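Local structure of T9SS C-terminal target domain-containing protein (Bacteroides cellulosilyticus, 5JVK) at residues A[15-20]-A[399-404]; A[108-113]-A[131-136]; A[287-292]-A[339-344]; A[376-381]-A[393-398]. The protein probably hydrolyses O-glycosidic bonds as a family 39 glycoside hydrolase of a gut Bacteroides, with an endo-acting mode of cleavage. All blocks are in the same frame, centred on the assembly; numbering follows the deposited sequence.

Contact 1 of 4, residues A[15-20]-A[399-404]; sequences PVLVST and FSPKPS
With chi1 at -64°, Leu17 has its CG anti to the carbonyl carbon; chi2 of 164° then extends the chain so that CD1 points at the backbone of segment 399-404. This joins the mixed sheet near the N-terminus, whose edge strand is 18-20, to the loop leading into helix 403-415, the last helix of the (beta/alpha)8 barrel. Leu17 CD1 lies 3.9 Å from Ser400 CA. Farther back on the same side chain, Leu17 CB rests against Pro401 CD at 3.8 Å, and Leu17 O faces Pro401 CG. Val18 adds a looser touch, its CG2 lying 4.3 Å from Pro401 CB. Ala92 of strand 83-94 also packs on Pro401, so the proline sits against two strands of the sheet. No direct hydrogen bond crosses here, and one water supplies the polar link. It accepts from Leu17 N at 3.0 Å and donates to Pro15 O at 2.8 Å, while its other hydrogen goes to Phe399 O, 2.9 Å from the water oxygen.

Contact 2 of 4, residues A[108-113]-A[131-136]; sequences VCVHPP and TRIRTD
Arg134 O is the best-held polar atom, with one strong hydrogen bond, from Val110 N at 2.8 Å, almost straight at 175° and nearly along the C=O axis, and a weaker CA-H...O contact from Cys109 CA. This is parallel pairing within a beta-alpha-beta crossover, the first two strands of the (beta/alpha)8 barrel, 106-109 and 132-138, with helix 118-127 between them. The ladder continues backwards through Arg134 N to Val108 O (3.1 Å) and Val108 N to Arg132 O (3.1 Å); in both, the donor stands above the carbonyl plane. On the face of Val108 and Ile133, Val110 CG2 from just past the strand end meets Ile133 CG2 at 3.7 Å, and helices 118-127 and 153-164 pack against this pair. On the face of Cys109 and Arg134, Cys109 SG lies at the edge of the guanidinium and 3.9 Å from Arg134 CD. The extended arginine chain, CG anti to the backbone N, has its head fixed by salt bridges to Glu219 and Glu340 and a hydrogen bond to Asn222. Beyond the last backbone bond, Thr135 takes over: OG1, anti to its own N, donates to Val110 O at 2.9 Å.

Contact 3 of 4, residues A[287-292]-A[339-344]; sequences IHPYMA and TEIGWN
Trp343, Met291 and Ala292 form the apolar centre: Ala292 CB comes within 3.4 Å of Trp343 CD1, while Met291 CB approaches Trp343 CZ2 at 4.2 Å. A water sits over the centre of the indole face and ties Met291 N to Gly342 O. Next along, Pro289 CG touches Ile341 CD1. Pro289 is the centre of an inverse gamma turn, closed by Tyr290 N to His288 O at 2.8 Å, which places His288 and Tyr290 around Glu340. The CB of Glu340 stands over the middle of the His288 ring, 3.6 Å from its centroid, and the carboxylate stacks on the ring with the planes 21° apart. Tyr290 OH donates to Glu340 OE1 at 2.7 Å, approaching from above the carboxylate plane, the phenol plane turned 85° to it. At the opposite ring nitrogen from its Glu223 partner, His288 NE2 donates in its own plane to Thr339 OG1 at 2.9 Å, and that hydroxyl also bonds Glu219. Glu340 lies at the end of the seventh barrel strand, where clan GH-A enzymes carry the nucleophile, and Glu223 follows the fourth, the usual place of the acid/base. With Tyr290 on OE1 and Arg134 on OE2, Glu340 is probably kept ionised, as that role would require.

Contact 4 of 4, residues A[376-381]-A[393-398]; sequences YDFQND and GLLRSD
Phe378 O accepts two backbone hydrogens: Leu395 N at 3.0 Å, fairly straight at 164° and in the carbonyl plane, and Leu394 N at 2.8 Å, from above that plane. Two residues on, Asn380 N donates to Leu395 O at 2.8 Å, so Gln379 and Leu395 form a single bridge. Side-chain amides extend the grip. Gln379, with CG anti to the backbone N and the chain extended, sends NE2 to a lone pair of Arg396 O at 2.8 Å. Asn380 OD1 accepts from Gly393 N (2.9 Å), which sits nearly along the C=O axis though its N-H points off line, while Asn380 ND2 shares a water with Ser397 N. Both segments belong to the long loop between strand 373-375, the eighth of the (beta/alpha)8 barrel, and helix 403-415. The peptide bond from Tyr376 to Asp377, just past that strand, is cis, reminiscent of the non-proline cis peptide that many clan GH-A enzymes have after a tryptophan here. Gly393, having no side chain, lets its CA come to 4.2 Å from the CA of Gln379. Outward from these bonds, the Phe378 ring, with CG anti to N (chi1 -172°), lies beside Leu395, Phe378 CE1 to Leu395 CD1 3.4 Å; the Leu394 side chain crosses Phe378 at about a right angle, its CD1 4.0 Å from Phe378 CD2. Leu124 of helix 118-127 packs against both Phe378 and Leu395.

Contacts 2, 3 and 4 surround the C-terminal barrel end, where the family's active site lies. Contacts 2 and 3, centres about 15 Å apart, meet inside the barrel in the Arg134 NH1 to Glu340 OE2 salt bridge, 2.9 Å. Contact 4 touches both: its Tyr376 N is 2.8 Å from Ile341 O of contact 3, and Phe378 N 2.9 Å from Cys109 O of contact 2. Glycerol, probably from the crystallisation liquor, lies about 3 Å from the side chains of Asp136 and Glu340, consistent with a pocket. Contact 1, centred about 23 Å from contact 3 and 11 Å from contact 4, is joined to the latter by a probable hydrogen bond, Lys402 N to Leu394 O, 2.8 Å.

Contact 1 of 4, residues A[15-20]-A[399-404]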
loop_
_atom_site.group_PDB
_atom_site.type_symbol
_atom_site.label_atom_id
_atom_site.label_comp_id
_atom_site.label_asym_id
_atom_site.label_seq_id
_atom_site.Cartn_x
_atom_site.Cartn_y
_atom_site.Cartn_z
ATOM N N PRO A 15 -16.384 -11.226 11.403
ATOM C CA PRO A 15 -16.024 -10.764 10.052
ATOM C C PRO A 15 -14.776 -9.882 10.004
ATOM O O PRO A 15 -14.062 -9.895 9.004
ATOM C CB PRO A 15 -17.253 -9.960 9.613
ATOM C CG PRO A 15 -18.376 -10.536 10.392
ATOM C CD PRO A 15 -17.791 -10.917 11.719
ATOM N N VAL A 16 -14.538 -9.123 11.071
ATOM C CA VAL A 16 -13.339 -8.312 11.226
ATOM C C VAL A 16 -12.328 -9.092 12.078
ATOM O O VAL A 16 -12.515 -9.235 13.289
ATOM C CB VAL A 16 -13.680 -6.956 11.890
ATOM C CG1 VAL A 16 -12.427 -6.112 12.100
ATOM C CG2 VAL A 16 -14.709 -6.201 11.055
ATOM N N LEU A 17 -11.266 -9.590 11.439
ATOM C CA LEU A 17 -10.191 -10.331 12.124
ATOM C C LEU A 17 -8.968 -9.443 12.435
ATOM O O LEU A 17 -7.833 -9.925 12.504
ATOM C CB LEU A 17 -9.789 -11.557 11.286
ATOM C CG LEU A 17 -10.879 -12.625 11.099
ATOM C CD1 LEU A 17 -10.536 -13.576 9.962
ATOM C CD2 LEU A 17 -11.117 -13.407 12.386
ATOM N N VAL A 18 -9.214 -8.147 12.638
ATOM C CA VAL A 18 -8.189 -7.170 13.003
ATOM C C VAL A 18 -8.733 -6.328 14.149
ATOM O O VAL A 18 -9.899 -5.938 14.123
ATOM C CB VAL A 18 -7.863 -6.243 11.816
ATOM C CG1 VAL A 18 -6.859 -5.169 12.218
ATOM C CG2 VAL A 18 -7.346 -7.056 10.636
ATOM N N SER A 19 -7.891 -6.029 15.135
ATOM C CA SER A 19 -8.306 -5.222 16.283
ATOM C C SER A 19 -7.153 -4.362 16.799
ATOM O O SER A 19 -6.041 -4.861 16.983
ATOM C CB SER A 19 -8.839 -6.140 17.392
ATOM O OG SER A 19 -9.307 -5.408 18.511
ATOM N N THR A 20 -7.422 -3.077 17.030
ATOM C CA THR A 20 -6.410 -2.156 17.556
ATOM C C THR A 20 -6.200 -2.362 19.059
ATOM O O THR A 20 -7.140 -2.709 19.782
ATOM C CB THR A 20 -6.776 -0.678 17.305
ATOM O OG1 THR A 20 -8.007 -0.359 17.961
ATOM C CG2 THR A 20 -6.907 -0.400 15.813
ATOM N N PHE A 399 -10.975 -12.328 3.948
ATOM C CA PHE A 399 -10.660 -11.200 4.845
ATOM C C PHE A 399 -9.747 -11.554 6.036
ATOM O O PHE A 399 -9.635 -10.782 6.988
ATOM C CB PHE A 399 -11.944 -10.474 5.285
ATOM C CG PHE A 399 -12.713 -9.865 4.141
ATOM C CD1 PHE A 399 -12.499 -8.539 3.769
ATOM C CD2 PHE A 399 -13.641 -10.618 3.424
ATOM C CE1 PHE A 399 -13.203 -7.977 2.708
ATOM C CE2 PHE A 399 -14.346 -10.060 2.361
ATOM C CZ PHE A 399 -14.125 -8.738 2.003
ATOM N N SER A 400 -9.055 -12.692 5.953
ATOM C CA SER A 400 -8.081 -13.092 6.963
ATOM C C SER A 400 -6.785 -12.327 6.689
ATOM O O SER A 400 -6.317 -12.320 5.550
ATOM C CB SER A 400 -7.824 -14.598 6.882
ATOM O OG SER A 400 -6.925 -15.024 7.883
ATOM N N PRO A 401 -6.202 -11.677 7.718
ATOM C CA PRO A 401 -4.975 -10.907 7.493
ATOM C C PRO A 401 -3.747 -11.791 7.289
ATOM O O PRO A 401 -3.589 -12.801 7.981
ATOM C CB PRO A 401 -4.838 -10.081 8.776
ATOM C CG PRO A 401 -5.485 -10.918 9.820
ATOM C CD PRO A 401 -6.622 -11.625 9.131
ATOM N N LYS A 402 -2.914 -11.415 6.322
ATOM C CA LYS A 402 -1.599 -12.021 6.124
ATOM C C LYS A 402 -0.592 -11.217 6.959
ATOM O O LYS A 402 -0.930 -10.125 7.430
ATOM C CB LYS A 402 -1.229 -11.998 4.639
ATOM C CG LYS A 402 -2.156 -12.835 3.760
ATOM C CD LYS A 402 -2.083 -12.427 2.298
ATOM C CE LYS A 402 -0.703 -12.673 1.714
ATOM N NZ LYS A 402 -0.649 -12.387 0.256
ATOM N N PRO A 403 0.636 -11.748 7.168
ATOM C CA PRO A 403 1.658 -11.004 7.929
ATOM C C PRO A 403 1.950 -9.582 7.424
ATOM O O PRO A 403 2.274 -8.708 8.229
ATOM C CB PRO A 403 2.903 -11.881 7.782
ATOM C CG PRO A 403 2.364 -13.257 7.643
ATOM C CD PRO A 403 1.101 -13.111 6.841
ATOM N N SER A 404 1.833 -9.364 6.112
ATOM C CA SER A 404 2.049 -8.050 5.507
ATOM C C SER A 404 1.099 -6.969 6.021
ATOM O O SER A 404 1.467 -5.790 6.063
ATOM C CB SER A 404 1.965 -8.142 3.982
ATOM O OG SER A 404 0.732 -8.699 3.575
HETATM O O HOH W 1 -11.387 -9.109 8.490
#

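Contact 2 of 4, residues A[108-113]-A[131-136]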
loop_
_atom_site.group_PDB
_atom_site.type_symbol
_atom_site.label_atom_id
_atom_site.label_comp_id
_atom_site.label_asym_id
_atom_site.label_seq_id
_atom_site.Cartn_x
_atom_site.Cartn_y
_atom_site.Cartn_z
ATOM N N VAL A 108 -2.832 2.463 -0.802
ATOM C CA VAL A 108 -3.052 1.057 -1.152
ATOM C C VAL A 108 -4.061 0.929 -2.298
ATOM O O VAL A 108 -5.059 1.642 -2.335
ATOM C CB VAL A 108 -3.507 0.234 0.079
ATOM C CG1 VAL A 108 -4.878 0.679 0.583
ATOM C CG2 VAL A 108 -3.498 -1.260 -0.230
ATOM N N CYS A 109 -3.786 0.020 -3.233
ATOM C CA CYS A 109 -4.689 -0.237 -4.360
ATOM C C CYS A 109 -5.844 -1.109 -3.892
ATOM O O CYS A 109 -5.622 -2.149 -3.274
ATOM C CB CYS A 109 -3.945 -0.909 -5.513
ATOM S SG CYS A 109 -2.725 0.176 -6.288
ATOM N N VAL A 110 -7.069 -0.674 -4.187
ATOM C CA VAL A 110 -8.286 -1.319 -3.689
ATOM C C VAL A 110 -9.244 -1.622 -4.842
ATOM O O VAL A 110 -9.746 -0.708 -5.502
ATOM C CB VAL A 110 -9.021 -0.429 -2.656
ATOM C CG1 VAL A 110 -10.179 -1.192 -2.017
ATOM C CG2 VAL A 110 -8.054 0.072 -1.590
ATOM N N HIS A 111 -9.488 -2.910 -5.070
ATOM C CA HIS A 111 -10.542 -3.354 -5.980
ATOM C C HIS A 111 -11.868 -3.398 -5.210
ATOM O O HIS A 111 -11.855 -3.422 -3.974
ATOM C CB HIS A 111 -10.215 -4.735 -6.546
ATOM C CG HIS A 111 -8.927 -4.784 -7.303
ATOM N ND1 HIS A 111 -8.742 -4.126 -8.500
ATOM C CD2 HIS A 111 -7.756 -5.403 -7.033
ATOM C CE1 HIS A 111 -7.516 -4.343 -8.936
ATOM N NE2 HIS A 111 -6.896 -5.116 -8.064
ATOM N N PRO A 112 -13.014 -3.403 -5.927
ATOM C CA PRO A 112 -14.314 -3.517 -5.248
ATOM C C PRO A 112 -14.406 -4.768 -4.359
ATOM O O PRO A 112 -13.951 -5.838 -4.782
ATOM C CB PRO A 112 -15.310 -3.612 -6.409
ATOM C CG PRO A 112 -14.641 -2.912 -7.535
ATOM C CD PRO A 112 -13.178 -3.206 -7.381
ATOM N N PRO A 113 -14.951 -4.638 -3.130
ATOM C CA PRO A 113 -15.129 -5.834 -2.298
ATOM C C PRO A 113 -16.115 -6.830 -2.907
ATOM O O PRO A 113 -17.101 -6.419 -3.526
ATOM C CB PRO A 113 -15.674 -5.276 -0.978
ATOM C CG PRO A 113 -15.253 -3.851 -0.956
ATOM C CD PRO A 113 -15.264 -3.404 -2.384
ATOM N N THR A 131 -3.626 6.351 4.313
ATOM C CA THR A 131 -4.370 7.604 4.121
ATOM C C THR A 131 -4.790 7.857 2.668
ATOM O O THR A 131 -5.422 8.877 2.381
ATOM C CB THR A 131 -3.529 8.809 4.569
ATOM O OG1 THR A 131 -2.319 8.851 3.807
ATOM C CG2 THR A 131 -3.208 8.713 6.046
ATOM N N ARG A 132 -4.426 6.952 1.757
ATOM C CA ARG A 132 -4.811 7.051 0.351
ATOM C C ARG A 132 -5.256 5.693 -0.171
ATOM O O ARG A 132 -4.794 4.655 0.306
ATOM C CB ARG A 132 -3.641 7.551 -0.495
ATOM C CG ARG A 132 -3.146 8.942 -0.141
ATOM C CD ARG A 132 -1.952 9.313 -0.999
ATOM N NE ARG A 132 -1.349 10.589 -0.612
ATOM C CZ ARG A 132 -1.815 11.797 -0.934
ATOM N NH1 ARG A 132 -2.926 11.944 -1.657
ATOM N NH2 ARG A 132 -1.160 12.879 -0.522
ATOM N N ILE A 133 -6.164 5.709 -1.145
ATOM C CA ILE A 133 -6.535 4.501 -1.884
ATOM C C ILE A 133 -6.571 4.788 -3.378
ATOM O O ILE A 133 -6.844 5.913 -3.792
ATOM C CB ILE A 133 -7.876 3.884 -1.414
ATOM C CG1 ILE A 133 -9.058 4.861 -1.589
ATOM C CG2 ILE A 133 -7.756 3.396 0.025
ATOM C CD1 ILE A 133 -9.826 4.715 -2.891
ATOM N N ARG A 134 -6.273 3.765 -4.173
ATOM C CA ARG A 134 -6.324 3.849 -5.627
ATOM C C ARG A 134 -7.333 2.837 -6.143
ATOM O O ARG A 134 -7.332 1.684 -5.710
ATOM C CB ARG A 134 -4.949 3.572 -6.232
ATOM C CG ARG A 134 -4.895 3.646 -7.754
ATOM C CD ARG A 134 -3.459 3.522 -8.220
ATOM N NE ARG A 134 -3.300 3.588 -9.675
ATOM C CZ ARG A 134 -3.193 2.545 -10.505
ATOM N NH1 ARG A 134 -3.250 1.283 -10.074
ATOM N NH2 ARG A 134 -3.030 2.769 -11.803
ATOM N N THR A 135 -8.189 3.268 -7.067
ATOM C CA THR A 135 -9.103 2.350 -7.739
ATOM C C THR A 135 -9.460 2.821 -9.145
ATOM O O THR A 135 -9.235 3.977 -9.507
ATOM C CB THR A 135 -10.368 2.087 -6.898
ATOM O OG1 THR A 135 -11.067 0.957 -7.432
ATOM C CG2 THR A 135 -11.289 3.306 -6.862
ATOM N N ASP A 136 -10.012 1.898 -9.925
ATOM C CA ASP A 136 -10.263 2.115 -11.345
ATOM C C ASP A 136 -11.578 2.830 -11.598
ATOM O O ASP A 136 -12.512 2.760 -10.797
ATOM C CB ASP A 136 -10.286 0.781 -12.092
ATOM C CG ASP A 136 -8.971 0.054 -12.012
ATOM O OD1 ASP A 136 -8.056 0.384 -12.799
ATOM O OD2 ASP A 136 -8.856 -0.853 -11.159
#

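Contact 3 of 4, residues A[287-292]-A[339-344]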
loop_
_atom_site.group_PDB
_atom_site.type_symbol
_atom_site.label_atom_id
_atom_site.label_comp_id
_atom_site.label_asym_id
_atom_site.label_seq_id
_atom_site.Cartn_x
_atom_site.Cartn_y
_atom_site.Cartn_z
ATOM N N ILE A 287 4.695 5.960 -11.823
ATOM C CA ILE A 287 5.507 4.781 -12.141
ATOM C C ILE A 287 4.994 3.552 -11.386
ATOM O O ILE A 287 4.406 3.676 -10.311
ATOM C CB ILE A 287 7.003 4.997 -11.819
ATOM C CG1 ILE A 287 7.214 5.436 -10.363
ATOM C CG2 ILE A 287 7.599 6.027 -12.769
ATOM C CD1 ILE A 287 8.604 5.150 -9.852
ATOM N N HIS A 288 5.233 2.374 -11.959
ATOM C CA HIS A 288 4.904 1.089 -11.342
ATOM C C HIS A 288 6.199 0.280 -11.171
ATOM O O HIS A 288 6.387 -0.735 -11.846
ATOM C CB HIS A 288 3.911 0.313 -12.224
ATOM C CG HIS A 288 2.512 0.852 -12.204
ATOM N ND1 HIS A 288 1.460 0.176 -12.778
ATOM C CD2 HIS A 288 1.985 1.979 -11.668
ATOM C CE1 HIS A 288 0.348 0.870 -12.616
ATOM N NE2 HIS A 288 0.639 1.967 -11.942
ATOM N N PRO A 289 7.103 0.723 -10.275
ATOM C CA PRO A 289 8.444 0.135 -10.220
ATOM C C PRO A 289 8.488 -1.202 -9.468
ATOM O O PRO A 289 9.038 -1.286 -8.370
ATOM C CB PRO A 289 9.243 1.218 -9.489
ATOM C CG PRO A 289 8.260 1.749 -8.503
ATOM C CD PRO A 289 6.938 1.755 -9.233
ATOM N N TYR A 290 7.916 -2.240 -10.069
ATOM C CA TYR A 290 7.900 -3.570 -9.463
ATOM C C TYR A 290 9.309 -4.160 -9.455
ATOM O O TYR A 290 9.959 -4.229 -10.497
ATOM C CB TYR A 290 6.950 -4.514 -10.212
ATOM C CG TYR A 290 5.483 -4.305 -9.899
ATOM C CD1 TYR A 290 4.890 -4.950 -8.818
ATOM C CD2 TYR A 290 4.678 -3.482 -10.695
ATOM C CE1 TYR A 290 3.545 -4.779 -8.527
ATOM C CE2 TYR A 290 3.330 -3.307 -10.411
ATOM C CZ TYR A 290 2.770 -3.959 -9.323
ATOM O OH TYR A 290 1.438 -3.800 -9.015
ATOM N N MET A 291 9.766 -4.578 -8.274
ATOM C CA MET A 291 11.071 -5.218 -8.100
ATOM C C MET A 291 10.955 -6.678 -7.657
ATOM O O MET A 291 11.969 -7.316 -7.364
ATOM C CB MET A 291 11.879 -4.438 -7.072
ATOM C CG MET A 291 12.140 -2.996 -7.471
ATOM S SD MET A 291 12.431 -1.948 -6.041
ATOM C CE MET A 291 12.219 -0.335 -6.793
ATOM N N ALA A 292 9.735 -7.219 -7.636
ATOM C CA ALA A 292 9.493 -8.573 -7.136
ATOM C C ALA A 292 10.086 -9.641 -8.072
ATOM O O ALA A 292 9.995 -9.490 -9.292
ATOM C CB ALA A 292 8.001 -8.810 -6.957
ATOM N N THR A 339 2.138 4.764 -8.090
ATOM C CA THR A 339 0.738 4.327 -8.059
ATOM C C THR A 339 0.543 2.810 -7.976
ATOM O O THR A 339 -0.556 2.354 -7.668
ATOM C CB THR A 339 -0.064 4.897 -9.249
ATOM O OG1 THR A 339 0.514 4.468 -10.488
ATOM C CG2 THR A 339 -0.086 6.422 -9.186
ATOM N N GLU A 340 1.592 2.035 -8.251
ATOM C CA GLU A 340 1.631 0.619 -7.867
ATOM C C GLU A 340 3.047 0.201 -7.481
ATOM O O GLU A 340 4.004 0.485 -8.200
ATOM C CB GLU A 340 1.154 -0.304 -8.993
ATOM C CG GLU A 340 -0.311 -0.180 -9.384
ATOM C CD GLU A 340 -0.743 -1.210 -10.418
ATOM O OE1 GLU A 340 -0.020 -2.208 -10.646
ATOM O OE2 GLU A 340 -1.814 -1.011 -11.024
ATOM N N ILE A 341 3.166 -0.467 -6.340
ATOM C CA ILE A 341 4.360 -1.240 -6.015
ATOM C C ILE A 341 3.923 -2.365 -5.083
ATOM O O ILE A 341 3.048 -2.164 -4.244
ATOM C CB ILE A 341 5.480 -0.365 -5.401
ATOM C CG1 ILE A 341 6.763 -1.184 -5.215
ATOM C CG2 ILE A 341 5.047 0.262 -4.079
ATOM C CD1 ILE A 341 7.978 -0.348 -4.872
ATOM N N GLY A 342 4.502 -3.549 -5.248
ATOM C CA GLY A 342 4.124 -4.677 -4.415
ATOM C C GLY A 342 4.890 -5.953 -4.672
ATOM O O GLY A 342 5.606 -6.079 -5.664
ATOM N N TRP A 343 4.737 -6.884 -3.738
ATOM C CA TRP A 343 5.281 -8.233 -3.827
ATOM C C TRP A 343 4.140 -9.201 -3.531
ATOM O O TRP A 343 3.190 -8.846 -2.828
ATOM C CB TRP A 343 6.412 -8.419 -2.817
ATOM C CG TRP A 343 7.679 -7.678 -3.159
ATOM C CD1 TRP A 343 8.802 -8.201 -3.711
ATOM C CD2 TRP A 343 7.946 -6.286 -2.957
ATOM N NE1 TRP A 343 9.757 -7.235 -3.872
ATOM C CE2 TRP A 343 9.259 -6.045 -3.417
ATOM C CE3 TRP A 343 7.209 -5.223 -2.429
ATOM C CZ2 TRP A 343 9.849 -4.780 -3.374
ATOM C CZ3 TRP A 343 7.789 -3.967 -2.388
ATOM C CH2 TRP A 343 9.102 -3.754 -2.857
ATOM N N ASN A 344 4.239 -10.418 -4.062
ATOM C CA ASN A 344 3.170 -11.420 -3.945
ATOM C C ASN A 344 3.658 -12.684 -3.249
ATOM O O ASN A 344 4.848 -13.007 -3.293
ATOM C CB ASN A 344 2.587 -11.760 -5.321
ATOM C CG ASN A 344 3.610 -12.367 -6.262
ATOM O OD1 ASN A 344 3.930 -13.552 -6.170
ATOM N ND2 ASN A 344 4.124 -11.556 -7.179
HETATM O O HOH W 2 8.033 -4.631 -6.038
#

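Contact 4 of 4, residues A[376-381]-A[393-398]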
loop_
_atom_site.group_PDB
_atom_site.type_symbol
_atom_site.label_atom_id
_atom_site.label_comp_id
_atom_site.label_asym_id
_atom_site.label_seq_id
_atom_site.Cartn_x
_atom_site.Cartn_y
_atom_site.Cartn_z
ATOM N N TYR A 376 0.232 -2.411 -4.091
ATOM C CA TYR A 376 -0.632 -3.305 -4.856
ATOM C C TYR A 376 -0.574 -4.697 -4.221
ATOM O O TYR A 376 0.502 -5.288 -4.184
ATOM C CB TYR A 376 -0.221 -3.390 -6.331
ATOM C CG TYR A 376 -1.265 -4.125 -7.134
ATOM C CD1 TYR A 376 -2.359 -3.447 -7.666
ATOM C CD2 TYR A 376 -1.200 -5.510 -7.307
ATOM C CE1 TYR A 376 -3.344 -4.119 -8.372
ATOM C CE2 TYR A 376 -2.180 -6.193 -8.014
ATOM C CZ TYR A 376 -3.250 -5.493 -8.544
ATOM O OH TYR A 376 -4.227 -6.156 -9.248
ATOM N N ASP A 377 -1.679 -5.238 -3.696
ATOM C CA ASP A 377 -2.967 -4.556 -3.486
ATOM C C ASP A 377 -3.513 -4.950 -2.108
ATOM O O ASP A 377 -2.840 -5.670 -1.361
ATOM C CB ASP A 377 -3.955 -4.857 -4.631
ATOM C CG ASP A 377 -4.249 -6.347 -4.813
ATOM O OD1 ASP A 377 -3.683 -7.204 -4.098
ATOM O OD2 ASP A 377 -5.065 -6.659 -5.703
ATOM N N PHE A 378 -4.705 -4.467 -1.761
ATOM C CA PHE A 378 -5.224 -4.646 -0.404
ATOM C C PHE A 378 -5.633 -6.081 -0.099
ATOM O O PHE A 378 -5.226 -6.637 0.921
ATOM C CB PHE A 378 -6.398 -3.709 -0.126
ATOM C CG PHE A 378 -6.829 -3.717 1.310
ATOM C CD1 PHE A 378 -8.074 -4.214 1.679
ATOM C CD2 PHE A 378 -5.961 -3.273 2.306
ATOM C CE1 PHE A 378 -8.455 -4.234 3.010
ATOM C CE2 PHE A 378 -6.336 -3.298 3.638
ATOM C CZ PHE A 378 -7.585 -3.778 3.990
ATOM N N GLN A 379 -6.430 -6.669 -0.987
ATOM C CA GLN A 379 -6.965 -8.014 -0.787
ATOM C C GLN A 379 -6.538 -8.933 -1.925
ATOM O O GLN A 379 -6.455 -8.501 -3.072
ATOM C CB GLN A 379 -8.495 -7.965 -0.690
ATOM C CG GLN A 379 -9.132 -9.313 -0.380
ATOM C CD GLN A 379 -10.550 -9.205 0.150
ATOM O OE1 GLN A 379 -11.291 -8.287 -0.198
ATOM N NE2 GLN A 379 -10.937 -10.156 0.992
ATOM N N ASN A 380 -6.259 -10.195 -1.591
ATOM C CA ASN A 380 -6.000 -11.236 -2.590
ATOM C C ASN A 380 -7.159 -11.319 -3.581
ATOM O O ASN A 380 -8.311 -11.470 -3.176
ATOM C CB ASN A 380 -5.809 -12.612 -1.922
ATOM C CG ASN A 380 -4.419 -12.807 -1.335
ATOM O OD1 ASN A 380 -3.521 -11.982 -1.511
ATOM N ND2 ASN A 380 -4.234 -13.922 -0.637
ATOM N N ASP A 381 -6.845 -11.227 -4.870
ATOM C CA ASP A 381 -7.865 -11.251 -5.926
ATOM C C ASP A 381 -8.476 -12.637 -6.161
ATOM O O ASP A 381 -9.480 -12.740 -6.864
ATOM C CB ASP A 381 -7.285 -10.726 -7.241
ATOM C CG ASP A 381 -6.870 -9.271 -7.156
ATOM O OD1 ASP A 381 -7.737 -8.392 -7.334
ATOM O OD2 ASP A 381 -5.676 -9.006 -6.925
ATOM N N GLY A 393 -2.126 -9.529 -2.001
ATOM C CA GLY A 393 -2.907 -8.902 -0.936
ATOM C C GLY A 393 -2.276 -8.819 0.444
ATOM O O GLY A 393 -1.353 -9.566 0.768
ATOM N N LEU A 394 -2.785 -7.883 1.242
ATOM C CA LEU A 394 -2.544 -7.832 2.688
ATOM C C LEU A 394 -3.543 -8.727 3.427
ATOM O O LEU A 394 -3.221 -9.290 4.474
ATOM C CB LEU A 394 -2.651 -6.394 3.206
ATOM C CG LEU A 394 -1.841 -5.322 2.472
ATOM C CD1 LEU A 394 -2.069 -3.960 3.107
ATOM C CD2 LEU A 394 -0.358 -5.649 2.443
ATOM N N LEU A 395 -4.755 -8.829 2.886
ATOM C CA LEU A 395 -5.767 -9.771 3.359
ATOM C C LEU A 395 -5.969 -10.870 2.326
ATOM O O LEU A 395 -5.744 -10.657 1.133
ATOM C CB LEU A 395 -7.104 -9.060 3.581
ATOM C CG LEU A 395 -7.114 -7.825 4.479
ATOM C CD1 LEU A 395 -8.513 -7.232 4.511
ATOM C CD2 LEU A 395 -6.639 -8.163 5.883
ATOM N N ARG A 396 -6.409 -12.034 2.794
ATOM C CA ARG A 396 -6.822 -13.126 1.915
ATOM C C ARG A 396 -8.243 -12.867 1.425
ATOM O O ARG A 396 -8.900 -11.925 1.879
ATOM C CB ARG A 396 -6.759 -14.460 2.655
ATOM C CG ARG A 396 -5.381 -14.785 3.202
ATOM C CD ARG A 396 -5.236 -16.261 3.523
ATOM N NE ARG A 396 -3.837 -16.609 3.758
ATOM C CZ ARG A 396 -3.175 -16.430 4.906
ATOM N NH1 ARG A 396 -3.767 -15.895 5.982
ATOM N NH2 ARG A 396 -1.892 -16.792 4.977
ATOM N N SER A 397 -8.716 -13.702 0.503
ATOM C CA SER A 397 -10.077 -13.573 -0.049
ATOM C C SER A 397 -11.179 -13.638 1.022
ATOM O O SER A 397 -12.211 -12.980 0.885
ATOM C CB SER A 397 -10.330 -14.640 -1.118
ATOM O OG SER A 397 -10.349 -15.932 -0.541
ATOM N N ASP A 398 -10.944 -14.409 2.088
ATOM C CA ASP A 398 -11.878 -14.500 3.226
ATOM C C ASP A 398 -11.677 -13.410 4.303
ATOM O O ASP A 398 -12.144 -13.567 5.435
ATOM C CB ASP A 398 -11.828 -15.909 3.857
ATOM C CG ASP A 398 -10.464 -16.259 4.453
ATOM O OD1 ASP A 398 -10.270 -17.434 4.824
ATOM O OD2 ASP A 398 -9.581 -15.382 4.541
HETATM O O HOH W 3 -6.823 -15.482 -0.762
#